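Local coordinates for uncharacterized protein (Bacteroides vulgatus, PDB 4Q88) that probably acts as a carbohydrate-directed hydrolase of glycoside hydrolase family 88, although its substrate has not been established, at residues A[42-47]-A[346-351]; A[198-203]-A[258-263]; A[208-213]-A[319-324]. All blocks are in the same frame, centred on the assembly; numbering follows the deposited sequence. Where two conformers were deposited one is given.

Contact 1 (A[42-47]-A[346-351])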
ATOM      1  N   ALA A  42       7.501  -5.277  -5.634  1.00 18.02           N
ATOM      2  CA  ALA A  42       7.252  -5.713  -4.294  1.00 17.67           C
ATOM      3  C   ALA A  42       5.805  -5.452  -3.858  1.00 18.15           C
ATOM      4  O   ALA A  42       5.246  -6.240  -3.114  1.00 17.17           O
ATOM      5  CB  ALA A  42       8.203  -5.030  -3.303  1.00 18.12           C
ATOM      6  N   VAL A  43       5.212  -4.347  -4.315  1.00 18.06           N
ATOM      7  CA  VAL A  43       3.776  -4.080  -3.995  1.00 17.95           C
ATOM      8  C   VAL A  43       2.888  -5.145  -4.691  1.00 17.63           C
ATOM      9  O   VAL A  43       1.962  -5.635  -4.101  1.00 17.64           O
ATOM     10  CB  VAL A  43       3.350  -2.651  -4.362  1.00 18.04           C
ATOM     11  CG1 VAL A  43       1.817  -2.472  -4.263  1.00 17.80           C
ATOM     12  CG2 VAL A  43       4.052  -1.698  -3.416  1.00 19.01           C
ATOM     13  N   TYR A  44       3.221  -5.506  -5.925  1.00 18.08           N
ATOM     14  CA  TYR A  44       2.499  -6.566  -6.623  1.00 17.90           C
ATOM     15  C   TYR A  44       2.551  -7.824  -5.702  1.00 19.23           C
ATOM     16  O   TYR A  44       1.516  -8.454  -5.426  1.00 19.96           O
ATOM     17  CB  TYR A  44       3.020  -6.883  -8.020  1.00 19.64           C
ATOM     18  CG  TYR A  44       2.456  -8.251  -8.396  1.00 19.99           C
ATOM     19  CD1 TYR A  44       1.129  -8.399  -8.772  1.00 20.81           C
ATOM     20  CD2 TYR A  44       3.227  -9.394  -8.195  1.00 20.88           C
ATOM     21  CE1 TYR A  44       0.580  -9.684  -9.004  1.00 22.09           C
ATOM     22  CE2 TYR A  44       2.702 -10.669  -8.432  1.00 21.71           C
ATOM     23  CZ  TYR A  44       1.389 -10.801  -8.836  1.00 21.29           C
ATOM     24  OH  TYR A  44       0.853 -12.048  -8.984  1.00 22.34           O
ATOM     25  N   HIS A  45       3.752  -8.162  -5.192  1.00 20.03           N
ATOM     26  CA  HIS A  45       3.867  -9.342  -4.305  1.00 18.97           C
ATOM     27  C   HIS A  45       3.039  -9.232  -3.056  1.00 18.51           C
ATOM     28  O   HIS A  45       2.550 -10.244  -2.598  1.00 18.99           O
ATOM     29  CB  HIS A  45       5.311  -9.750  -4.039  1.00 19.90           C
ATOM     30  CG  HIS A  45       5.936 -10.351  -5.246  1.00 19.82           C
ATOM     31  ND1 HIS A  45       5.714 -11.665  -5.597  1.00 21.44           N
ATOM     32  CD2 HIS A  45       6.607  -9.792  -6.278  1.00 19.44           C
ATOM     33  CE1 HIS A  45       6.321 -11.913  -6.741  1.00 20.02           C
ATOM     34  NE2 HIS A  45       6.839 -10.782  -7.190  1.00 19.80           N
ATOM     35  N   THR A  46       2.889  -8.060  -2.440  1.00 18.57           N
ATOM     36  CA  THR A  46       1.894  -7.925  -1.343  1.00 18.40           C
ATOM     37  C   THR A  46       0.469  -8.329  -1.764  1.00 17.97           C
ATOM     38  O   THR A  46      -0.244  -9.008  -1.012  1.00 18.90           O
ATOM     39  CB  THR A  46       1.907  -6.520  -0.652  1.00 18.20           C
ATOM     40  OG1 THR A  46       1.368  -5.486  -1.493  1.00 18.27           O
ATOM     41  CG2 THR A  46       3.302  -6.164  -0.243  1.00 18.11           C
ATOM     42  N   GLY A  47       0.059  -7.973  -2.968  1.00 16.97           N
ATOM     43  CA  GLY A  47      -1.207  -8.423  -3.501  1.00 18.53           C
ATOM     44  C   GLY A  47      -1.273  -9.912  -3.703  1.00 17.31           C
ATOM     45  O   GLY A  47      -2.236 -10.580  -3.316  1.00 18.96           O
ATOM     46  N   ALA A 346      -2.673  -3.442  -5.775  1.00 17.22           N
ATOM     47  CA  ALA A 346      -3.742  -2.736  -5.067  1.00 17.13           C
ATOM     48  C   ALA A 346      -5.150  -3.256  -5.377  1.00 17.57           C
ATOM     49  O   ALA A 346      -5.952  -3.502  -4.447  1.00 18.33           O
ATOM     50  CB  ALA A 346      -3.648  -1.253  -5.339  1.00 16.72           C
ATOM     51  N   PHE A 347      -5.434  -3.493  -6.667  1.00 18.40           N
ATOM     52  CA  PHE A 347      -6.679  -4.107  -7.090  1.00 19.46           C
ATOM     53  C   PHE A 347      -6.934  -5.467  -6.406  1.00 18.64           C
ATOM     54  O   PHE A 347      -7.991  -5.685  -5.851  1.00 18.24           O
ATOM     55  CB  PHE A 347      -6.727  -4.247  -8.596  1.00 19.57           C
ATOM     56  CG  PHE A 347      -8.019  -4.840  -9.119  1.00 20.25           C
ATOM     57  CD1 PHE A 347      -8.214  -6.212  -9.125  1.00 22.06           C
ATOM     58  CD2 PHE A 347      -9.043  -4.024  -9.561  1.00 23.25           C
ATOM     59  CE1 PHE A 347      -9.430  -6.758  -9.599  1.00 23.52           C
ATOM     60  CE2 PHE A 347     -10.229  -4.557 -10.043  1.00 23.13           C
ATOM     61  CZ  PHE A 347     -10.416  -5.899 -10.042  1.00 23.10           C
ATOM     62  N   LEU A 348      -5.913  -6.302  -6.371  1.00 18.71           N
ATOM     63  CA  LEU A 348      -6.036  -7.614  -5.697  1.00 20.16           C
ATOM     64  C   LEU A 348      -6.305  -7.509  -4.207  1.00 19.46           C
ATOM     65  O   LEU A 348      -7.091  -8.305  -3.664  1.00 19.51           O
ATOM     66  CB  LEU A 348      -4.815  -8.499  -5.982  1.00 20.22           C
ATOM     67  CG  LEU A 348      -4.611  -8.901  -7.430  1.00 21.70           C
ATOM     68  CD1 LEU A 348      -3.215  -9.481  -7.583  1.00 23.81           C
ATOM     69  CD2 LEU A 348      -5.630  -9.889  -7.896  1.00 23.30           C
ATOM     70  N   LEU A 349      -5.697  -6.547  -3.507  1.00 19.45           N
ATOM     71  CA  LEU A 349      -6.020  -6.359  -2.095  1.00 19.16           C
ATOM     72  C   LEU A 349      -7.518  -6.086  -1.967  1.00 19.27           C
ATOM     73  O   LEU A 349      -8.220  -6.723  -1.164  1.00 18.16           O
ATOM     74  CB  LEU A 349      -5.214  -5.167  -1.490  1.00 18.73           C
ATOM     75  CG  LEU A 349      -3.685  -5.252  -1.408  1.00 19.96           C
ATOM     76  CD1 LEU A 349      -3.113  -3.926  -0.857  1.00 20.47           C
ATOM     77  CD2 LEU A 349      -3.271  -6.407  -0.532  1.00 20.75           C
ATOM     78  N   ALA A 350      -8.028  -5.152  -2.782  1.00 18.55           N
ATOM     79  CA  ALA A 350      -9.447  -4.765  -2.703  1.00 18.61           C
ATOM     80  C   ALA A 350     -10.345  -5.970  -3.019  1.00 20.01           C
ATOM     81  O   ALA A 350     -11.318  -6.227  -2.308  1.00 18.53           O
ATOM     82  CB  ALA A 350      -9.761  -3.632  -3.688  1.00 18.95           C
ATOM     83  N   ALA A 351      -9.995  -6.688  -4.079  1.00 20.30           N
ATOM     84  CA  ALA A 351     -10.796  -7.829  -4.541  1.00 20.20           C
ATOM     85  C   ALA A 351     -10.822  -8.937  -3.468  1.00 19.93           C
ATOM     86  O   ALA A 351     -11.909  -9.478  -3.164  1.00 21.76           O
ATOM     87  CB  ALA A 351     -10.276  -8.380  -5.866  1.00 20.90           C
TER

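Contact 2 (A[198-203]-A[258-263])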
ATOM      1  N   HIS A 198       1.734  25.756  -1.072  1.00 23.24           N
ATOM      2  CA  HIS A 198       1.290  25.085  -2.309  1.00 22.27           C
ATOM      3  C   HIS A 198      -0.231  24.956  -2.275  1.00 21.12           C
ATOM      4  O   HIS A 198      -0.811  24.569  -1.253  1.00 19.80           O
ATOM      5  CB  HIS A 198       1.895  23.692  -2.417  1.00 22.47           C
ATOM      6  CG  HIS A 198       1.336  22.882  -3.545  1.00 22.27           C
ATOM      7  ND1 HIS A 198       1.628  23.130  -4.882  1.00 23.97           N
ATOM      8  CD2 HIS A 198       0.465  21.839  -3.540  1.00 22.56           C
ATOM      9  CE1 HIS A 198       0.995  22.245  -5.647  1.00 25.53           C
ATOM     10  NE2 HIS A 198       0.250  21.474  -4.861  1.00 23.36           N
ATOM     11  N   LYS A 199      -0.867  25.245  -3.421  1.00 21.79           N
ATOM     12  CA  LYS A 199      -2.301  25.134  -3.566  0.60 21.86           C
ATOM     13  C   LYS A 199      -2.572  24.500  -4.928  1.00 20.97           C
ATOM     14  O   LYS A 199      -1.716  24.536  -5.833  1.00 21.26           O
ATOM     15  CB  LYS A 199      -2.990  26.506  -3.542  0.60 23.64           C
ATOM     16  CG  LYS A 199      -2.746  27.369  -2.315  0.60 25.99           C
ATOM     17  CD  LYS A 199      -3.665  28.574  -2.319  0.60 27.14           C
ATOM     18  CE  LYS A 199      -3.481  29.468  -1.099  0.60 28.95           C
ATOM     19  NZ  LYS A 199      -2.151  30.144  -1.119  0.60 29.55           N
ATOM     20  N   THR A 200      -3.747  23.911  -5.056  1.00 20.53           N
ATOM     21  CA  THR A 200      -4.209  23.421  -6.357  1.00 19.96           C
ATOM     22  C   THR A 200      -4.523  24.589  -7.281  1.00 20.77           C
ATOM     23  O   THR A 200      -4.552  25.762  -6.883  1.00 19.90           O
ATOM     24  CB  THR A 200      -5.437  22.524  -6.249  1.00 19.84           C
ATOM     25  OG1 THR A 200      -6.574  23.329  -5.841  1.00 19.55           O
ATOM     26  CG2 THR A 200      -5.198  21.352  -5.266  1.00 19.95           C
ATOM     27  N   ILE A 201      -4.816  24.256  -8.539  1.00 22.14           N
ATOM     28  CA  ILE A 201      -5.152  25.257  -9.545  1.00 23.02           C
ATOM     29  C   ILE A 201      -6.370  26.083  -9.127  1.00 21.25           C
ATOM     30  O   ILE A 201      -6.503  27.269  -9.467  1.00 22.32           O
ATOM     31  CB  ILE A 201      -5.482  24.588 -10.912  1.00 29.55           C
ATOM     32  CG1 ILE A 201      -4.272  23.831 -11.482  1.00 36.70           C
ATOM     33  CG2 ILE A 201      -5.857  25.671 -11.915  1.00 33.58           C
ATOM     34  CD1 ILE A 201      -3.122  24.729 -11.916  1.00 39.65           C
ATOM     35  N   ASN A 202      -7.292  25.459  -8.410  1.00 19.01           N
ATOM     36  CA  ASN A 202      -8.463  26.158  -7.891  1.00 18.43           C
ATOM     37  C   ASN A 202      -8.372  26.609  -6.443  1.00 19.57           C
ATOM     38  O   ASN A 202      -9.411  26.958  -5.825  1.00 20.93           O
ATOM     39  CB  ASN A 202      -9.700  25.330  -8.114  1.00 19.87           C
ATOM     40  CG  ASN A 202      -9.983  25.126  -9.579  1.00 18.79           C
ATOM     41  OD1 ASN A 202     -10.286  26.096 -10.307  1.00 19.46           O
ATOM     42  ND2 ASN A 202      -9.836  23.901 -10.046  1.00 17.97           N
ATOM     43  N   GLY A 203      -7.139  26.731  -5.954  1.00 19.50           N
ATOM     44  CA  GLY A 203      -6.855  27.357  -4.666  1.00 20.96           C
ATOM     45  C   GLY A 203      -7.115  26.472  -3.463  1.00 20.74           C
ATOM     46  O   GLY A 203      -7.286  26.961  -2.372  1.00 22.76           O
ATOM     47  N   THR A 258     -10.464  11.176  -7.309  1.00 16.89           N
ATOM     48  CA  THR A 258      -9.536  11.863  -8.224  1.00 17.11           C
ATOM     49  C   THR A 258      -8.141  12.070  -7.637  1.00 17.58           C
ATOM     50  O   THR A 258      -7.955  12.134  -6.400  1.00 17.07           O
ATOM     51  CB  THR A 258     -10.114  13.240  -8.638  1.00 17.18           C
ATOM     52  OG1 THR A 258     -10.458  14.017  -7.479  1.00 17.43           O
ATOM     53  CG2 THR A 258     -11.343  13.066  -9.464  1.00 17.86           C
ATOM     54  N   ARG A 259      -7.158  12.241  -8.509  1.00 17.18           N
ATOM     55  CA  ARG A 259      -5.782  12.301  -8.094  1.00 17.00           C
ATOM     56  C   ARG A 259      -5.478  13.426  -7.075  1.00 17.43           C
ATOM     57  O   ARG A 259      -4.640  13.230  -6.201  1.00 16.83           O
ATOM     58  CB  ARG A 259      -4.903  12.449  -9.328  1.00 17.21           C
ATOM     59  CG  ARG A 259      -4.802  11.165 -10.169  1.00 17.68           C
ATOM     60  CD  ARG A 259      -4.258  11.536 -11.547  1.00 19.37           C
ATOM     61  NE  ARG A 259      -5.322  12.035 -12.386  1.00 18.49           N
ATOM     62  CZ  ARG A 259      -5.133  12.649 -13.544  1.00 21.66           C
ATOM     63  NH1 ARG A 259      -3.887  12.723 -14.070  1.00 19.85           N
ATOM     64  NH2 ARG A 259      -6.197  13.101 -14.226  1.00 20.54           N
ATOM     65  N   SER A 260      -6.116  14.598  -7.226  1.00 18.21           N
ATOM     66  CA  SER A 260      -6.139  15.616  -6.194  1.00 17.35           C
ATOM     67  C   SER A 260      -7.481  15.493  -5.512  1.00 16.87           C
ATOM     68  O   SER A 260      -8.535  15.780  -6.116  1.00 17.25           O
ATOM     69  CB  SER A 260      -5.926  17.042  -6.780  1.00 17.79           C
ATOM     70  OG  SER A 260      -5.780  17.964  -5.732  1.00 18.08           O
ATOM     71  N   LEU A 261      -7.476  14.956  -4.291  1.00 14.98           N
ATOM     72  CA  LEU A 261      -8.682  14.437  -3.675  1.00 16.98           C
ATOM     73  C   LEU A 261      -9.806  15.466  -3.534  1.00 18.82           C
ATOM     74  O   LEU A 261     -10.969  15.121  -3.770  1.00 19.07           O
ATOM     75  CB  LEU A 261      -8.365  13.821  -2.297  1.00 16.08           C
ATOM     76  CG  LEU A 261      -7.648  12.496  -2.308  1.00 17.16           C
ATOM     77  CD1 LEU A 261      -7.086  12.160  -0.916  1.00 17.78           C
ATOM     78  CD2 LEU A 261      -8.530  11.378  -2.826  1.00 18.05           C
ATOM     79  N   ILE A 262      -9.446  16.702  -3.187  1.00 19.22           N
ATOM     80  CA  ILE A 262     -10.460  17.726  -3.029  0.60 20.86           C
ATOM     81  C   ILE A 262     -10.431  18.826  -4.120  1.00 21.96           C
ATOM     82  O   ILE A 262     -11.159  19.778  -4.028  1.00 23.33           O
ATOM     83  CB  ILE A 262     -10.515  18.259  -1.599  0.60 22.03           C
ATOM     84  CG1 ILE A 262      -9.210  18.929  -1.211  0.60 22.48           C
ATOM     85  CG2 ILE A 262     -10.786  17.111  -0.601  0.60 21.59           C
ATOM     86  CD1 ILE A 262      -9.336  19.708   0.086  0.60 24.17           C
ATOM     87  N   ASP A 263      -9.692  18.592  -5.216  1.00 19.82           N
ATOM     88  CA  ASP A 263      -9.792  19.404  -6.457  1.00 19.88           C
ATOM     89  C   ASP A 263      -9.921  18.466  -7.669  1.00 19.92           C
ATOM     90  O   ASP A 263      -8.954  18.234  -8.417  1.00 18.89           O
ATOM     91  CB  ASP A 263      -8.629  20.323  -6.595  1.00 19.78           C
ATOM     92  CG  ASP A 263      -8.874  21.413  -7.640  1.00 20.06           C
ATOM     93  OD1 ASP A 263      -9.795  21.252  -8.461  1.00 19.48           O
ATOM     94  OD2 ASP A 263      -8.184  22.451  -7.630  1.00 20.77           O
TER

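Contact 3 (A[208-213]-A[319-324])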
ATOM      1  N   TRP A 208      -2.762  14.132  -2.497  1.00 14.62           N
ATOM      2  CA  TRP A 208      -2.639  13.138  -3.553  1.00 15.94           C
ATOM      3  C   TRP A 208      -3.351  11.864  -3.197  1.00 14.87           C
ATOM      4  O   TRP A 208      -3.025  11.244  -2.172  1.00 14.95           O
ATOM      5  CB  TRP A 208      -1.171  12.864  -3.834  1.00 17.13           C
ATOM      6  CG  TRP A 208      -0.874  11.937  -4.942  1.00 18.99           C
ATOM      7  CD1 TRP A 208      -1.472  11.898  -6.160  1.00 21.15           C
ATOM      8  CD2 TRP A 208       0.178  10.972  -4.980  1.00 19.59           C
ATOM      9  NE1 TRP A 208      -0.881  10.914  -6.948  1.00 21.30           N
ATOM     10  CE2 TRP A 208       0.131  10.343  -6.233  1.00 22.07           C
ATOM     11  CE3 TRP A 208       1.133  10.539  -4.037  1.00 20.59           C
ATOM     12  CZ2 TRP A 208       1.054   9.350  -6.619  1.00 22.78           C
ATOM     13  CZ3 TRP A 208       2.017   9.489  -4.410  1.00 24.12           C
ATOM     14  CH2 TRP A 208       1.943   8.905  -5.680  1.00 23.38           C
ATOM     15  N   SER A 209      -4.221  11.382  -4.084  1.00 15.30           N
ATOM     16  CA  SER A 209      -5.009  10.162  -3.842  1.00 15.81           C
ATOM     17  C   SER A 209      -4.186   8.918  -3.613  1.00 14.89           C
ATOM     18  O   SER A 209      -4.376   8.248  -2.568  1.00 16.14           O
ATOM     19  CB  SER A 209      -5.966   9.863  -5.034  1.00 16.39           C
ATOM     20  OG  SER A 209      -6.726   8.676  -4.826  1.00 18.59           O
ATOM     21  N   ARG A 210      -3.283   8.550  -4.520  1.00 15.54           N
ATOM     22  CA  ARG A 210      -2.526   7.291  -4.295  1.00 15.30           C
ATOM     23  C   ARG A 210      -1.720   7.440  -2.988  1.00 14.54           C
ATOM     24  O   ARG A 210      -1.618   6.481  -2.212  1.00 14.88           O
ATOM     25  CB  ARG A 210      -1.631   6.943  -5.500  1.00 16.50           C
ATOM     26  CG  ARG A 210      -0.678   5.886  -5.130  1.00 17.45           C
ATOM     27  CD  ARG A 210      -0.133   5.116  -6.311  1.00 18.53           C
ATOM     28  NE  ARG A 210       0.804   5.846  -7.146  1.00 18.97           N
ATOM     29  CZ  ARG A 210       0.667   6.029  -8.459  1.00 19.22           C
ATOM     30  NH1 ARG A 210       1.653   6.641  -9.145  1.00 20.65           N
ATOM     31  NH2 ARG A 210      -0.408   5.620  -9.099  1.00 19.51           N
ATOM     32  N   GLY A 211      -1.219   8.634  -2.679  1.00 14.43           N
ATOM     33  CA  GLY A 211      -0.464   8.881  -1.417  1.00 13.12           C
ATOM     34  C   GLY A 211      -1.304   8.527  -0.180  1.00 14.27           C
ATOM     35  O   GLY A 211      -0.874   7.790   0.734  1.00 16.67           O
ATOM     36  N   ASP A 212      -2.490   9.095  -0.102  1.00 14.45           N
ATOM     37  CA  ASP A 212      -3.399   8.796   0.972  1.00 16.61           C
ATOM     38  C   ASP A 212      -3.918   7.375   0.934  1.00 15.00           C
ATOM     39  O   ASP A 212      -4.139   6.769   2.033  1.00 16.33           O
ATOM     40  CB  ASP A 212      -4.515   9.810   1.103  1.00 16.06           C
ATOM     41  CG  ASP A 212      -4.046  11.070   1.753  1.00 18.13           C
ATOM     42  OD1 ASP A 212      -3.940  11.048   2.974  1.00 16.41           O
ATOM     43  OD2 ASP A 212      -3.624  12.034   1.029  1.00 17.23           O
ATOM     44  N   GLY A 213      -4.035   6.799  -0.252  1.00 14.83           N
ATOM     45  CA  GLY A 213      -4.325   5.349  -0.363  1.00 16.37           C
ATOM     46  C   GLY A 213      -3.262   4.504   0.311  1.00 16.38           C
ATOM     47  O   GLY A 213      -3.571   3.578   1.069  1.00 14.83           O
ATOM     48  N   GLY A 319      -6.930  -0.992 -15.641  1.00 21.66           N
ATOM     49  CA  GLY A 319      -6.628   0.281 -16.307  1.00 21.64           C
ATOM     50  C   GLY A 319      -6.806   1.506 -15.397  1.00 21.28           C
ATOM     51  O   GLY A 319      -7.140   1.389 -14.210  1.00 20.29           O
ATOM     52  N   TYR A 320      -6.571   2.674 -15.992  1.00 19.64           N
ATOM     53  CA  TYR A 320      -6.676   3.959 -15.301  1.00 20.01           C
ATOM     54  C   TYR A 320      -5.749   4.079 -14.088  1.00 19.55           C
ATOM     55  O   TYR A 320      -6.040   4.834 -13.179  1.00 19.83           O
ATOM     56  CB  TYR A 320      -8.113   4.303 -14.881  1.00 20.43           C
ATOM     57  CG  TYR A 320      -9.125   4.381 -15.993  1.00 21.03           C
ATOM     58  CD1 TYR A 320      -9.331   5.561 -16.694  1.00 22.60           C
ATOM     59  CD2 TYR A 320      -9.859   3.262 -16.380  1.00 24.74           C
ATOM     60  CE1 TYR A 320     -10.278   5.635 -17.721  1.00 25.75           C
ATOM     61  CE2 TYR A 320     -10.804   3.322 -17.399  1.00 25.72           C
ATOM     62  CZ  TYR A 320     -11.015   4.510 -18.068  1.00 27.29           C
ATOM     63  OH  TYR A 320     -11.981   4.521 -19.082  1.00 29.90           O
ATOM     64  N   ILE A 321      -4.598   3.425 -14.147  1.00 20.03           N
ATOM     65  CA  ILE A 321      -3.588   3.569 -13.088  1.00 20.00           C
ATOM     66  C   ILE A 321      -2.667   4.740 -13.391  1.00 20.01           C
ATOM     67  O   ILE A 321      -1.929   4.760 -14.407  1.00 21.79           O
ATOM     68  CB  ILE A 321      -2.814   2.258 -12.866  1.00 19.62           C
ATOM     69  CG1 ILE A 321      -3.775   1.165 -12.398  1.00 21.29           C
ATOM     70  CG2 ILE A 321      -1.681   2.488 -11.817  1.00 19.18           C
ATOM     71  CD1 ILE A 321      -3.245  -0.234 -12.573  1.00 24.04           C
ATOM     72  N   GLN A 322      -2.650   5.736 -12.497  1.00 18.93           N
ATOM     73  CA  GLN A 322      -1.797   6.925 -12.674  1.00 19.50           C
ATOM     74  C   GLN A 322      -0.337   6.422 -12.748  1.00 20.35           C
ATOM     75  O   GLN A 322       0.088   5.635 -11.910  1.00 18.93           O
ATOM     76  CB  GLN A 322      -1.907   7.866 -11.478  1.00 19.78           C
ATOM     77  CG  GLN A 322      -0.963   9.065 -11.580  1.00 21.24           C
ATOM     78  CD  GLN A 322      -1.119  10.047 -10.433  1.00 23.30           C
ATOM     79  OE1 GLN A 322      -1.748   9.771  -9.419  1.00 21.97           O
ATOM     80  NE2 GLN A 322      -0.554  11.222 -10.603  1.00 24.15           N
ATOM     81  N   PRO A 323       0.435   6.897 -13.708  1.00 20.58           N
ATOM     82  CA  PRO A 323       1.829   6.411 -13.855  1.00 22.44           C
ATOM     83  C   PRO A 323       2.741   6.967 -12.762  1.00 21.97           C
ATOM     84  O   PRO A 323       2.339   7.851 -11.989  1.00 20.41           O
ATOM     85  CB  PRO A 323       2.265   6.970 -15.207  1.00 24.06           C
ATOM     86  CG  PRO A 323       1.265   7.988 -15.551  1.00 26.91           C
ATOM     87  CD  PRO A 323      -0.025   7.587 -14.922  1.00 23.28           C
ATOM     88  N   VAL A 324       3.958   6.449 -12.719  1.00 22.85           N
ATOM     89  CA  VAL A 324       4.940   6.854 -11.745  1.00 24.94           C
ATOM     90  C   VAL A 324       5.790   8.020 -12.289  1.00 28.82           C
ATOM     91  O   VAL A 324       6.317   7.940 -13.376  1.00 31.58           O
ATOM     92  CB  VAL A 324       5.896   5.691 -11.433  1.00 26.89           C
ATOM     93  CG1 VAL A 324       6.919   6.099 -10.387  1.00 27.19           C
ATOM     94  CG2 VAL A 324       5.088   4.493 -10.945  1.00 27.57           C
TER
HETATM   95  O   HOH W   1      -3.695   8.877  -7.527  1.00 20.18           O

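Contact 1 (A[42-47]-A[346-351])
Leu348 and Leu349 share one torsion, CG anti to the carbonyl carbon (chi1 -64°), so the helical step between them takes Leu348 CD1 to Tyr44 and Leu349 CD2 to Thr46 and Gly47, while Tyr44 has CG anti to its backbone N (chi1 163°). Tyr44 sets off away from the partner helix, yet its ring returns far enough for Tyr44 CE1 to lie 4.1 Å from Leu348 CD1, crossing it obliquely. Leu349 reaches Gly47 with one branch: Leu349 CD2 rests 4.0 Å from Thr46 O and touches Gly47 CA as well. Gly47 CA lies 5.4 Å from Leu348 CA, and a CB here would point at Leu348 CB, so the lack of a side chain leaves room for Leu348. The segment axes approach to 8.3 Å and run almost parallel, at 17°. No hydrogen bond crosses this apolar interface. Polar groups find partners within the helix or on other helices: Thr46 OG1 donates to Val43 O over 2.7 Å, on an in-plane lone pair, and also bonds to Tyr146 OH. Tyr44 OH turns to Asn24 and Gln28. Near-parallel packing between an early helix and the last suits the closing of an (alpha/alpha)6 barrel, the fold expected of the family. Around the joint, Leu348 packs on Val23 of helix 13-30, Leu349 on Tyr280 of helix 272-287, and Val43 on Met147 of helix 144-159.

Contact 2 (A[198-203]-A[258-263])
Two type I beta turns, Thr200 to Gly203 and Ser260 to Asp263, face one another, with Thr200 CA and Asp263 CA 6.9 Å apart. Asp263, the last residue of its turn, extends CG anti to its own backbone N, and the carboxylate enters the other turn. There OD2 takes two good hydrogen bonds. Thr200 OG1, set in the crowded position between its backbone N and carbonyl carbon (chi1 69°), gives a short bond of 2.6 Å to the anti lone pair of Asp263 OD2. The backbone contributes the second, Asn202 N meeting Asp263 OD2 nearly along the C-O axis at 3.2 Å. Asp263 OD1 uses its syn lone pair for Asn202 ND2, 3.1 Å away, in a bond of 157° close to the amide plane. Amide and carboxylate are nevertheless turned 48° against each other, and the further bond from Asn202 ND2 to Asp263 OD2 is weak. Beyond the turns, Gln266 N also reaches Asp263 OD1, so this buried carboxylate, surrounded by donors, is probably ionised. Thr200 CG2 packs 3.5 Å from Ser260 OG, whose polar partner is Asp206. Gly203 N closes the first turn by donating to Thr200 O, and its positive phi suits a glycine. A carboxylate of one type I turn is thus hydrogen-bonded to another type I turn, joining two interhelical loops of the (alpha/alpha)6 barrel expected of this family.

Contact 3 (A[208-213]-A[319-324])
Hydrogen bonds dominate, and they come from two flat donors. The Trp208 indole has CG anti to its backbone N, and the turn of the ring about chi2 then presents Trp208 NE1 to Gln322 OE1 over 2.9 Å in a nearly straight bond (165°). The oxygen lies close to the ring plane at the indole edge, whereas ring and amide stand almost perpendicular (81°), and NE1 approaches from above the carbonyl plane. Arg210 bends at chi3 (72°) so that its guanidinium presents its edge to the backbone of the opposite loop. Arg210 NH2 donates to Gln322 O at 2.9 Å and Arg210 NH1 to Pro323 O at 3.2 Å; a further bond from NH1 to Gln322 O is weak. One water joins the two segments, donating to Gln322 OE1 over 2.9 Å and accepting weakly from Arg210 N, so that OE1 is held by both indole and water. Packing adds to this: Arg210 NH2 lies 3.6 Å from Gln322 CB, and Gly211 N sits 3.3 Å above the Trp208 ring plane. Ser273 OG is another partner of Arg210 NH2, while Glu271 forms merely a long, weak ion pair with it. A buried guanidinium is thus met chiefly by neutral carbonyl oxygens; its charge would be expected to polarise both peptide groups, while the hydrogen bonds tie loop 319-324 to the first turn of helix 209-225.

Overall arrangement
From the N terminus, contact 1 joins helix 39-55 to helix 341-358 and so closes a loop of most of the chain, with the other two contacts nested inside. Contact 2 closes the shorter span from 198-203 to 258-263. Contact 3 starts within that span, at 208-213, and ends beyond it at 319-324, so the two cross. They also touch: Arg259 O lies 2.8 Å from Ser209 N, a probable hydrogen bond. Contact 1 joins helices in the body of the fold; contacts 2 and 3, their centres about 14 Å apart, tie the interhelical loops and the start of helix 209-225 together.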